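Local coordinates for protein N-alpha-acetyltransferase 35, NatC auxiliary subunit (Saccharomyces cerevisiae, PDB 6YGA) that serves as the auxiliary subunit of the NatC N-terminal acetyltransferase, which acetylates the N-terminal Met of the L-A virus Gag protein, at residues W103-L115 with E174-T186. Residues are numbered along the deposited sequence; the frame is centred on the assembly and turned at random.
Sequences WLNDYQTLPTTVL and EEDLNFNNMGFNT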
ATOM      1  N   TRP B 103      -1.955  -6.350 -15.097  1.00 50.70           N
ATOM      2  CA  TRP B 103      -1.147  -6.895 -14.012  1.00 47.67           C
ATOM      3  C   TRP B 103      -0.378  -5.795 -13.284  1.00 46.74           C
ATOM      4  O   TRP B 103      -0.443  -5.692 -12.053  1.00 45.35           O
ATOM      5  CB  TRP B 103      -0.194  -7.951 -14.579  1.00 45.48           C
ATOM      6  CG  TRP B 103       0.854  -8.451 -13.636  1.00 44.53           C
ATOM      7  CD1 TRP B 103       0.729  -8.643 -12.293  1.00 45.27           C
ATOM      8  CD2 TRP B 103       2.196  -8.823 -13.974  1.00 44.66           C
ATOM      9  NE1 TRP B 103       1.911  -9.113 -11.770  1.00 45.47           N
ATOM     10  CE2 TRP B 103       2.827  -9.232 -12.782  1.00 44.22           C
ATOM     11  CE3 TRP B 103       2.925  -8.850 -15.166  1.00 45.30           C
ATOM     12  CZ2 TRP B 103       4.148  -9.662 -12.748  1.00 44.78           C
ATOM     13  CZ3 TRP B 103       4.236  -9.278 -15.132  1.00 46.39           C
ATOM     14  CH2 TRP B 103       4.836  -9.678 -13.931  1.00 47.57           C
ATOM     15  N   LEU B 104       0.343  -4.955 -14.028  1.00 46.51           N
ATOM     16  CA  LEU B 104       1.246  -3.973 -13.437  1.00 46.08           C
ATOM     17  C   LEU B 104       0.572  -2.630 -13.169  1.00 45.46           C
ATOM     18  O   LEU B 104       0.759  -2.047 -12.097  1.00 44.51           O
ATOM     19  CB  LEU B 104       2.461  -3.775 -14.348  1.00 47.87           C
ATOM     20  CG  LEU B 104       3.205  -5.053 -14.741  1.00 47.71           C
ATOM     21  CD1 LEU B 104       4.273  -4.769 -15.788  1.00 46.08           C
ATOM     22  CD2 LEU B 104       3.819  -5.703 -13.516  1.00 46.81           C
ATOM     23  N   ASN B 105      -0.195  -2.117 -14.135  1.00 44.11           N
ATOM     24  CA  ASN B 105      -0.835  -0.815 -13.966  1.00 43.08           C
ATOM     25  C   ASN B 105      -2.051  -0.896 -13.049  1.00 45.16           C
ATOM     26  O   ASN B 105      -2.243  -0.022 -12.196  1.00 47.81           O
ATOM     27  CB  ASN B 105      -1.242  -0.241 -15.326  1.00 43.64           C
ATOM     28  CG  ASN B 105      -0.051   0.099 -16.202  1.00 42.63           C
ATOM     29  OD1 ASN B 105       0.718  -0.780 -16.592  1.00 41.03           O
ATOM     30  ND2 ASN B 105       0.098   1.377 -16.530  1.00 44.25           N
ATOM     31  N   ASP B 106      -2.881  -1.925 -13.206  1.00 45.65           N
ATOM     32  CA  ASP B 106      -4.130  -2.034 -12.465  1.00 47.97           C
ATOM     33  C   ASP B 106      -4.040  -2.987 -11.276  1.00 46.18           C
ATOM     34  O   ASP B 106      -5.064  -3.272 -10.648  1.00 46.04           O
ATOM     35  CB  ASP B 106      -5.260  -2.463 -13.403  1.00 51.81           C
ATOM     36  CG  ASP B 106      -5.465  -1.495 -14.557  1.00 57.15           C
ATOM     37  OD1 ASP B 106      -5.031  -0.327 -14.444  1.00 58.97           O
ATOM     38  OD2 ASP B 106      -6.068  -1.899 -15.574  1.00 60.70           O
ATOM     39  N   TYR B 107      -2.843  -3.493 -10.965  1.00 45.56           N
ATOM     40  CA  TYR B 107      -2.594  -4.267  -9.743  1.00 46.96           C
ATOM     41  C   TYR B 107      -3.397  -5.568  -9.708  1.00 50.93           C
ATOM     42  O   TYR B 107      -3.854  -6.004  -8.648  1.00 51.07           O
ATOM     43  CB  TYR B 107      -2.885  -3.432  -8.491  1.00 46.20           C
ATOM     44  CG  TYR B 107      -2.206  -2.081  -8.454  1.00 47.18           C
ATOM     45  CD1 TYR B 107      -0.915  -1.946  -7.965  1.00 46.90           C
ATOM     46  CD2 TYR B 107      -2.866  -0.936  -8.888  1.00 47.09           C
ATOM     47  CE1 TYR B 107      -0.290  -0.712  -7.921  1.00 44.94           C
ATOM     48  CE2 TYR B 107      -2.251   0.303  -8.849  1.00 45.67           C
ATOM     49  CZ  TYR B 107      -0.963   0.410  -8.364  1.00 44.24           C
ATOM     50  OH  TYR B 107      -0.346   1.639  -8.323  1.00 43.92           O
ATOM     51  N   GLN B 108      -3.573  -6.201 -10.863  1.00 49.16           N
ATOM     52  CA  GLN B 108      -4.250  -7.488 -10.881  1.00 51.27           C
ATOM     53  C   GLN B 108      -3.244  -8.611 -10.660  1.00 51.58           C
ATOM     54  O   GLN B 108      -2.035  -8.439 -10.830  1.00 50.82           O
ATOM     55  CB  GLN B 108      -5.007  -7.701 -12.193  1.00 51.30           C
ATOM     56  CG  GLN B 108      -6.157  -6.733 -12.393  1.00 50.63           C
ATOM     57  CD  GLN B 108      -7.010  -6.571 -11.148  1.00 51.73           C
ATOM     58  OE1 GLN B 108      -7.700  -7.500 -10.725  1.00 52.22           O
ATOM     59  NE2 GLN B 108      -6.965  -5.384 -10.553  1.00 50.49           N
ATOM     60  N   THR B 109      -3.763  -9.772 -10.269  1.00 52.72           N
ATOM     61  CA  THR B 109      -2.907 -10.902  -9.946  1.00 51.52           C
ATOM     62  C   THR B 109      -2.279 -11.489 -11.202  1.00 51.57           C
ATOM     63  O   THR B 109      -2.849 -11.444 -12.296  1.00 53.21           O
ATOM     64  CB  THR B 109      -3.692 -11.988  -9.213  1.00 53.09           C
ATOM     65  OG1 THR B 109      -4.830 -12.368  -9.998  1.00 58.12           O
ATOM     66  CG2 THR B 109      -4.160 -11.493  -7.856  1.00 48.76           C
ATOM     67  N   LEU B 110      -1.081 -12.041 -11.028  1.00 51.25           N
ATOM     68  CA  LEU B 110      -0.408 -12.712 -12.134  1.00 51.62           C
ATOM     69  C   LEU B 110      -1.163 -13.937 -12.641  1.00 53.88           C
ATOM     70  O   LEU B 110      -1.205 -14.131 -13.870  1.00 53.17           O
ATOM     71  CB  LEU B 110       1.023 -13.069 -11.708  1.00 52.23           C
ATOM     72  CG  LEU B 110       1.977 -13.642 -12.755  1.00 55.69           C
ATOM     73  CD1 LEU B 110       2.129 -12.693 -13.932  1.00 57.36           C
ATOM     74  CD2 LEU B 110       3.331 -13.934 -12.126  1.00 55.47           C
ATOM     75  N   PRO B 111      -1.769 -14.788 -11.800  1.00 54.60           N
ATOM     76  CA  PRO B 111      -2.527 -15.920 -12.359  1.00 56.84           C
ATOM     77  C   PRO B 111      -3.693 -15.514 -13.249  1.00 56.56           C
ATOM     78  O   PRO B 111      -4.066 -16.284 -14.141  1.00 55.34           O
ATOM     79  CB  PRO B 111      -3.009 -16.669 -11.109  1.00 58.57           C
ATOM     80  CG  PRO B 111      -2.017 -16.335 -10.068  1.00 57.13           C
ATOM     81  CD  PRO B 111      -1.641 -14.907 -10.333  1.00 55.32           C
ATOM     82  N   THR B 112      -4.285 -14.338 -13.043  1.00 54.66           N
ATOM     83  CA  THR B 112      -5.436 -13.921 -13.837  1.00 54.40           C
ATOM     84  C   THR B 112      -5.062 -13.055 -15.032  1.00 52.48           C
ATOM     85  O   THR B 112      -5.953 -12.662 -15.793  1.00 53.58           O
ATOM     86  CB  THR B 112      -6.448 -13.164 -12.967  1.00 56.31           C
ATOM     87  OG1 THR B 112      -5.822 -12.013 -12.389  1.00 55.16           O
ATOM     88  CG2 THR B 112      -6.988 -14.061 -11.862  1.00 56.19           C
ATOM     89  N   THR B 113      -3.778 -12.741 -15.212  1.00 50.03           N
ATOM     90  CA  THR B 113      -3.346 -11.910 -16.331  1.00 50.51           C
ATOM     91  C   THR B 113      -2.399 -12.674 -17.250  1.00 53.22           C
ATOM     92  O   THR B 113      -2.848 -13.346 -18.186  1.00 57.13           O
ATOM     93  CB  THR B 113      -2.682 -10.621 -15.828  1.00 47.25           C
ATOM     94  OG1 THR B 113      -1.555 -10.939 -15.002  1.00 48.41           O
ATOM     95  CG2 THR B 113      -3.671  -9.789 -15.024  1.00 43.92           C
ATOM     96  N   VAL B 114      -1.092 -12.591 -16.993  1.00 51.23           N
ATOM     97  CA  VAL B 114      -0.115 -13.208 -17.891  1.00 53.60           C
ATOM     98  C   VAL B 114      -0.265 -14.726 -17.904  1.00 55.34           C
ATOM     99  O   VAL B 114      -0.154 -15.364 -18.959  1.00 57.96           O
ATOM    100  CB  VAL B 114       1.311 -12.780 -17.495  1.00 51.40           C
ATOM    101  CG1 VAL B 114       2.348 -13.469 -18.373  1.00 48.17           C
ATOM    102  CG2 VAL B 114       1.450 -11.267 -17.591  1.00 52.00           C
ATOM    103  N   LEU B 115      -0.526 -15.328 -16.743  1.00 56.55           N
ATOM    104  CA  LEU B 115      -0.615 -16.779 -16.643  1.00 59.78           C
ATOM    105  C   LEU B 115      -1.961 -17.336 -17.089  1.00 60.25           C
ATOM    106  O   LEU B 115      -2.076 -18.554 -17.252  1.00 61.03           O
ATOM    107  CB  LEU B 115      -0.324 -17.229 -15.208  1.00 60.94           C
ATOM    108  CG  LEU B 115       1.107 -17.016 -14.715  1.00 61.35           C
ATOM    109  CD1 LEU B 115       1.290 -17.636 -13.339  1.00 63.19           C
ATOM    110  CD2 LEU B 115       2.104 -17.592 -15.707  1.00 62.12           C
ATOM    111  N   GLU B 174       2.519  -8.258  -3.098  1.00 95.29           N
ATOM    112  CA  GLU B 174       1.062  -8.404  -3.026  1.00 94.71           C
ATOM    113  C   GLU B 174       0.389  -7.143  -2.485  1.00 91.45           C
ATOM    114  O   GLU B 174      -0.629  -7.211  -1.794  1.00 95.70           O
ATOM    115  CB  GLU B 174       0.666  -9.629  -2.197  1.00 97.64           C
ATOM    116  CG  GLU B 174      -0.712 -10.186  -2.528  1.00 99.74           C
ATOM    117  CD  GLU B 174      -1.059 -11.396  -1.690  1.00102.45           C
ATOM    118  OE1 GLU B 174      -0.565 -12.498  -2.005  1.00103.30           O
ATOM    119  OE2 GLU B 174      -1.809 -11.238  -0.705  1.00103.56           O
ATOM    120  N   GLU B 175       0.961  -5.983  -2.789  1.00 79.79           N
ATOM    121  CA  GLU B 175       0.348  -4.705  -2.455  1.00 69.25           C
ATOM    122  C   GLU B 175       0.626  -3.746  -3.601  1.00 60.65           C
ATOM    123  O   GLU B 175      -0.301  -3.232  -4.237  1.00 59.83           O
ATOM    124  CB  GLU B 175       0.888  -4.165  -1.125  1.00 68.49           C
ATOM    125  CG  GLU B 175       0.334  -2.801  -0.717  1.00 68.15           C
ATOM    126  CD  GLU B 175       0.976  -2.254   0.551  1.00 71.31           C
ATOM    127  OE1 GLU B 175       1.798  -2.967   1.161  1.00 73.36           O
ATOM    128  OE2 GLU B 175       0.658  -1.109   0.935  1.00 72.85           O
ATOM    129  N   ASP B 176       1.908  -3.523  -3.885  1.00 54.70           N
ATOM    130  CA  ASP B 176       2.300  -2.748  -5.053  1.00 49.96           C
ATOM    131  C   ASP B 176       2.343  -3.603  -6.308  1.00 48.16           C
ATOM    132  O   ASP B 176       2.135  -3.089  -7.414  1.00 46.22           O
ATOM    133  CB  ASP B 176       3.665  -2.108  -4.815  1.00 48.29           C
ATOM    134  CG  ASP B 176       3.679  -1.228  -3.592  1.00 47.72           C
ATOM    135  OD1 ASP B 176       2.812  -0.333  -3.502  1.00 46.92           O
ATOM    136  OD2 ASP B 176       4.539  -1.443  -2.714  1.00 47.13           O
ATOM    137  N   LEU B 177       2.601  -4.900  -6.158  1.00 48.84           N
ATOM    138  CA  LEU B 177       2.791  -5.782  -7.300  1.00 49.14           C
ATOM    139  C   LEU B 177       2.606  -7.225  -6.856  1.00 51.66           C
ATOM    140  O   LEU B 177       3.250  -7.671  -5.902  1.00 53.49           O
ATOM    141  CB  LEU B 177       4.180  -5.576  -7.909  1.00 48.69           C
ATOM    142  CG  LEU B 177       4.544  -6.377  -9.155  1.00 51.67           C
ATOM    143  CD1 LEU B 177       3.358  -6.496 -10.090  1.00 53.24           C
ATOM    144  CD2 LEU B 177       5.700  -5.691  -9.850  1.00 50.10           C
ATOM    145  N   ASN B 178       1.729  -7.944  -7.553  1.00 49.85           N
ATOM    146  CA  ASN B 178       1.452  -9.346  -7.272  1.00 50.01           C
ATOM    147  C   ASN B 178       2.365 -10.224  -8.117  1.00 51.82           C
ATOM    148  O   ASN B 178       2.484 -10.021  -9.332  1.00 51.24           O
ATOM    149  CB  ASN B 178      -0.014  -9.673  -7.566  1.00 49.86           C
ATOM    150  CG  ASN B 178      -0.332 -11.157  -7.432  1.00 50.21           C
ATOM    151  OD1 ASN B 178      -0.089 -11.940  -8.351  1.00 51.72           O
ATOM    152  ND2 ASN B 178      -0.897 -11.543  -6.292  1.00 48.31           N
ATOM    153  N   PHE B 179       3.008 -11.197  -7.474  1.00 53.00           N
ATOM    154  CA  PHE B 179       3.838 -12.164  -8.179  1.00 53.23           C
ATOM    155  C   PHE B 179       3.580 -13.571  -7.638  1.00 52.00           C
ATOM    156  O   PHE B 179       4.446 -14.228  -7.068  1.00 52.05           O
ATOM    157  CB  PHE B 179       5.318 -11.804  -8.087  1.00 52.20           C
ATOM    158  CG  PHE B 179       6.125 -12.330  -9.231  1.00 52.89           C
ATOM    159  CD1 PHE B 179       6.272 -11.584 -10.387  1.00 52.23           C
ATOM    160  CD2 PHE B 179       6.711 -13.582  -9.165  1.00 54.74           C
ATOM    161  CE1 PHE B 179       7.005 -12.070 -11.454  1.00 53.53           C
ATOM    162  CE2 PHE B 179       7.444 -14.073 -10.225  1.00 56.16           C
ATOM    163  CZ  PHE B 179       7.590 -13.317 -11.372  1.00 55.62           C
ATOM    164  N   ASN B 180       2.351 -14.045  -7.817  1.00 51.68           N
ATOM    165  CA  ASN B 180       2.021 -15.447  -7.581  1.00 54.87           C
ATOM    166  C   ASN B 180       2.195 -16.166  -8.910  1.00 54.76           C
ATOM    167  O   ASN B 180       1.274 -16.231  -9.726  1.00 54.43           O
ATOM    168  CB  ASN B 180       0.605 -15.594  -7.038  1.00 58.91           C
ATOM    169  CG  ASN B 180       0.204 -17.046  -6.837  1.00 66.94           C
ATOM    170  OD1 ASN B 180       1.051 -17.940  -6.796  1.00 70.08           O
ATOM    171  ND2 ASN B 180      -1.096 -17.285  -6.701  1.00 69.75           N
ATOM    172  N   ASN B 181       3.398 -16.694  -9.141  1.00 56.96           N
ATOM    173  CA  ASN B 181       3.710 -17.421 -10.366  1.00 60.98           C
ATOM    174  C   ASN B 181       3.397 -18.912 -10.271  1.00 62.68           C
ATOM    175  O   ASN B 181       3.813 -19.673 -11.148  1.00 63.97           O
ATOM    176  CB  ASN B 181       5.182 -17.215 -10.750  1.00 63.30           C
ATOM    177  CG  ASN B 181       6.144 -17.796  -9.731  1.00 68.74           C
ATOM    178  OD1 ASN B 181       5.796 -17.982  -8.565  1.00 71.15           O
ATOM    179  ND2 ASN B 181       7.369 -18.076 -10.166  1.00 70.01           N
HETATM  180  N   MSE B 182       2.682 -19.338  -9.231  1.00 64.22           N
HETATM  181  CA  MSE B 182       2.214 -20.718  -9.087  1.00 69.14           C
HETATM  182  C   MSE B 182       3.320 -21.767  -9.184  1.00 70.17           C
HETATM  183  O   MSE B 182       3.168 -22.778  -9.868  1.00 71.18           O
HETATM  184  CB  MSE B 182       1.136 -21.007 -10.130  1.00 71.96           C
HETATM  185  CG  MSE B 182      -0.101 -20.152  -9.948  1.00 72.13           C
HETATM  186 SE   MSE B 182      -1.371 -20.322 -11.406  0.70 73.95          SE
HETATM  187  CE  MSE B 182      -2.841 -21.126 -10.413  1.00 74.83           C
ATOM    188  N   GLY B 183       4.431 -21.516  -8.497  1.00 69.95           N
ATOM    189  CA  GLY B 183       5.502 -22.489  -8.419  1.00 72.14           C
ATOM    190  C   GLY B 183       6.372 -22.619  -9.647  1.00 73.95           C
ATOM    191  O   GLY B 183       7.069 -23.627  -9.790  1.00 80.35           O
ATOM    192  N   PHE B 184       6.366 -21.631 -10.537  1.00 71.98           N
ATOM    193  CA  PHE B 184       7.199 -21.682 -11.734  1.00 71.76           C
ATOM    194  C   PHE B 184       8.628 -21.264 -11.398  1.00 75.00           C
ATOM    195  O   PHE B 184       8.859 -20.170 -10.874  1.00 76.30           O
ATOM    196  CB  PHE B 184       6.626 -20.785 -12.829  1.00 66.31           C
ATOM    197  CG  PHE B 184       5.655 -21.485 -13.737  1.00 63.26           C
ATOM    198  CD1 PHE B 184       6.070 -22.539 -14.531  1.00 64.24           C
ATOM    199  CD2 PHE B 184       4.333 -21.081 -13.804  1.00 61.19           C
ATOM    200  CE1 PHE B 184       5.179 -23.186 -15.367  1.00 65.83           C
ATOM    201  CE2 PHE B 184       3.440 -21.722 -14.638  1.00 62.44           C
ATOM    202  CZ  PHE B 184       3.864 -22.773 -15.422  1.00 64.93           C
ATOM    203  N   ASN B 185       9.585 -22.138 -11.708  1.00 78.64           N
ATOM    204  CA  ASN B 185      11.009 -21.851 -11.565  1.00 81.21           C
ATOM    205  C   ASN B 185      11.697 -22.364 -12.823  1.00 85.78           C
ATOM    206  O   ASN B 185      11.739 -23.577 -13.057  1.00 87.49           O
ATOM    207  CB  ASN B 185      11.588 -22.510 -10.308  1.00 84.09           C
ATOM    208  CG  ASN B 185      12.983 -22.006  -9.964  1.00 87.06           C
ATOM    209  OD1 ASN B 185      13.658 -21.388 -10.787  1.00 87.27           O
ATOM    210  ND2 ASN B 185      13.420 -22.276  -8.737  1.00 89.34           N
ATOM    211  N   THR B 186      12.227 -21.447 -13.633  1.00 88.33           N
ATOM    212  CA  THR B 186      12.843 -21.787 -14.910  1.00 92.92           C
ATOM    213  C   THR B 186      14.351 -21.979 -14.813  1.00 96.59           C
ATOM    214  O   THR B 186      14.979 -22.331 -15.818  1.00 95.24           O
ATOM    215  CB  THR B 186      12.524 -20.711 -15.956  1.00 91.22           C
ATOM    216  OG1 THR B 186      12.849 -19.416 -15.436  1.00 88.66           O
ATOM    217  CG2 THR B 186      11.045 -20.752 -16.329  1.00 90.75           C
TER
HETATM  218  O   HOH W   1       0.182  -6.431  -9.406  1.00 42.58           O
HETATM  219  O   HOH W   2       0.932  -3.994  -9.937  1.00 46.10           O
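Trp103 turns an edge of its indole to Asn178 O and Phe179 of 174-186. Leu110 CD1 covers one face and Leu104 CD2 the opposite one. At the edge, Trp103 NE1 donates to the backbone O of Asn178 at 2.7 Å. The bond is nearly straight (167°) and lies in both the ring plane and the carbonyl plane. With the two leucine methyls on the faces, it helps hold the indole in its orientation. Beside it, Leu177 CD1 packs on Leu104 CD2 at 3.5 Å. Trp103 CZ2 touches Phe179 CD1. One face of the Phe179 ring takes Leu110 CD2 in a CH-pi contact, 4.1 Å from the centroid, so Leu110 bridges the two rings with its two methyl groups. Asp176 O lies at the Tyr107 ring edge, 3.3 Å from Tyr107 CD1.

With CG anti to the backbone N (chi1 174°), the Asn178 amide lies against Thr109 and brings OD1 to Leu110 N. Asn178 OD1 accepts from Leu110 N at 2.9 Å and, in an Asx turn, from Asn180 N at 3.3 Å. The two donors come from opposite faces of the amide plane. Pro111 CD rests 3.3 Å from Asn180 O, and Pro111 CB meets the selenium of selenomethionine Met182. Two waters also link the segments. One accepts from Asn178 N and lies within donating reach of Trp103 O; the other lies within donating reach of Leu104 O and Asp176 O.

The contact joins the C-terminal end of helix 85-104 and the loop after it to the long loop between helices 142-167 and 193-209. Helix 142-167 packs on Trp103, Leu177 and Phe179, while helix 118-129 packs on Leu115 and Phe184. Tyr107 meets Phe142 of the N-alpha-acetyltransferase 30 chain edge-to-face, placing this loop pair at that subunit interface.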